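PDB 2CWR: chitinase from Pyrococcus furiosus, which probably hydrolyses the beta-1,4-glycosidic links of chitin, the domain described here being its chitin-binding module, an all-beta carbohydrate-binding fold. Local coordinates for residues A[18-23]-A[84-90]. Sequence-based numbering, arbitrary orientation.
Sequences DWGSGA and NGPQGDK
At one end of the beta sandwich, the hairpin turn between strands 10-18 and 22-31 meets the crossover loop that leaves strand 76-84 for strand 91-98 in the other sheet, and the two are pinned together by a salt bridge from Lys90 to Asp18. NZ of Lys90 lies 2.8 Å from Asp18 OD2, on the syn lone pair of that oxygen, with the two side chains crossing at about a right angle. The same ammonium gives a 2.9 Å bond to Gly20 O, reaching it from above the carbonyl plane, and turns back on its own loop to Gly88 O at 2.8 Å, this time in the carbonyl plane; Pro86 O is a weak further acceptor. Bends at chi2 (-67°) and chi4 (-63°) fold the lysine chain so that its amine can join the hairpin turn and the loop, while its CG rests on Ala23 CB at 3.9 Å. One ammonium thus gathers a carboxylate and a backbone carbonyl of the hairpin turn together with carbonyls of the crossover loop. An alanine in place of Lys90 would probably leave the Asp18 carboxylate without its counter-charge and the carbonyls of Gly20 and Gly88 without a shared donor, so that the tip of the hairpin would be held less firmly against the loop. The carboxylate itself is positioned by an Asx turn: Gly20 N donates to Asp18 OD1 at 2.8 Å. Water extends the link, one molecule joining Asp18 OD2 to Lys90 N. Where the loop leaves the sheet, Gly22 faces Asn84 as an antiparallel non-hydrogen-bonded pair, continued by the bond from Gly85 N to Ser21 O (3.1 Å). The Asn84 amide lies beside the glycine, ND2 3.9 Å from Gly22 CA, whereas Ala23, one residue further in, pairs through its backbone with Val83.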
# COMPACT_ATOMS: atom_id res chain seq x y z
N ASP A 18 -2.00 7.31 12.89
CA ASP A 18 -3.11 8.20 12.59
C ASP A 18 -3.11 9.39 13.54
O ASP A 18 -2.95 9.23 14.75
CB ASP A 18 -4.43 7.43 12.71
CG ASP A 18 -5.64 8.25 12.29
OD1 ASP A 18 -5.99 9.21 13.01
OD2 ASP A 18 -6.22 7.95 11.23
N TRP A 19 -3.28 10.59 12.98
CA TRP A 19 -3.28 11.81 13.78
C TRP A 19 -4.56 12.62 13.64
O TRP A 19 -4.55 13.84 13.81
CB TRP A 19 -2.07 12.67 13.41
CG TRP A 19 -1.99 13.02 11.95
CD1 TRP A 19 -2.74 13.95 11.29
CD2 TRP A 19 -1.13 12.43 10.97
NE1 TRP A 19 -2.40 13.98 9.96
CE2 TRP A 19 -1.41 13.06 9.73
CE3 TRP A 19 -0.14 11.43 11.01
CZ2 TRP A 19 -0.75 12.72 8.55
CZ3 TRP A 19 0.52 11.10 9.83
CH2 TRP A 19 0.22 11.74 8.62
N GLY A 20 -5.66 11.94 13.33
CA GLY A 20 -6.94 12.63 13.20
C GLY A 20 -7.35 12.94 11.77
O GLY A 20 -8.19 12.25 11.20
N SER A 21 -6.76 13.98 11.20
CA SER A 21 -7.06 14.40 9.84
C SER A 21 -6.30 13.59 8.80
O SER A 21 -6.59 13.65 7.61
CB SER A 21 -6.73 15.88 9.67
OG SER A 21 -5.35 16.12 9.91
N GLY A 22 -5.31 12.83 9.27
CA GLY A 22 -4.52 12.03 8.35
C GLY A 22 -3.83 10.88 9.05
O GLY A 22 -3.92 10.74 10.27
N ALA A 23 -3.15 10.04 8.27
CA ALA A 23 -2.44 8.90 8.83
C ALA A 23 -1.35 8.43 7.88
O ALA A 23 -1.51 8.50 6.66
CB ALA A 23 -3.43 7.76 9.10
N ASN A 84 -5.32 11.27 3.82
CA ASN A 84 -6.06 12.32 4.50
C ASN A 84 -7.54 12.00 4.38
O ASN A 84 -7.98 11.46 3.36
CB ASN A 84 -5.77 13.68 3.86
CG ASN A 84 -4.30 14.06 3.92
OD1 ASN A 84 -3.65 14.26 2.89
ND2 ASN A 84 -3.76 14.16 5.13
N GLY A 85 -8.31 12.31 5.41
CA GLY A 85 -9.73 12.03 5.34
C GLY A 85 -10.46 12.24 6.65
O GLY A 85 -9.92 12.83 7.58
N PRO A 86 -11.70 11.74 6.74
CA PRO A 86 -12.52 11.87 7.94
C PRO A 86 -11.88 11.18 9.14
O PRO A 86 -11.13 10.22 8.99
CB PRO A 86 -13.83 11.19 7.55
CG PRO A 86 -13.87 11.35 6.05
CD PRO A 86 -12.44 11.06 5.67
N GLN A 87 -12.17 11.68 10.34
CA GLN A 87 -11.65 11.08 11.56
C GLN A 87 -12.09 9.62 11.55
O GLN A 87 -13.20 9.31 11.14
CB GLN A 87 -12.23 11.80 12.78
CG GLN A 87 -11.86 11.17 14.12
CD GLN A 87 -12.50 11.89 15.29
OE1 GLN A 87 -12.14 13.03 15.59
NE2 GLN A 87 -13.44 11.23 15.95
N GLY A 88 -11.20 8.73 12.00
CA GLY A 88 -11.50 7.31 12.00
C GLY A 88 -10.53 6.65 11.03
O GLY A 88 -9.74 7.35 10.39
N ASP A 89 -10.58 5.33 10.90
CA ASP A 89 -9.67 4.63 9.99
C ASP A 89 -9.74 5.23 8.59
O ASP A 89 -10.83 5.36 8.02
CB ASP A 89 -10.00 3.14 9.93
CG ASP A 89 -9.78 2.44 11.26
OD1 ASP A 89 -8.86 2.86 12.00
OD2 ASP A 89 -10.50 1.47 11.55
N LYS A 90 -8.58 5.58 8.04
CA LYS A 90 -8.48 6.18 6.72
C LYS A 90 -8.48 5.13 5.61
O LYS A 90 -8.79 5.43 4.46
CB LYS A 90 -7.20 7.01 6.62
CG LYS A 90 -7.04 8.06 7.71
CD LYS A 90 -8.09 9.14 7.60
CE LYS A 90 -7.94 10.18 8.70
NZ LYS A 90 -8.15 9.59 10.05
O HOH W 1 -6.16 5.53 9.92
O HOH W 2 -8.89 9.37 13.04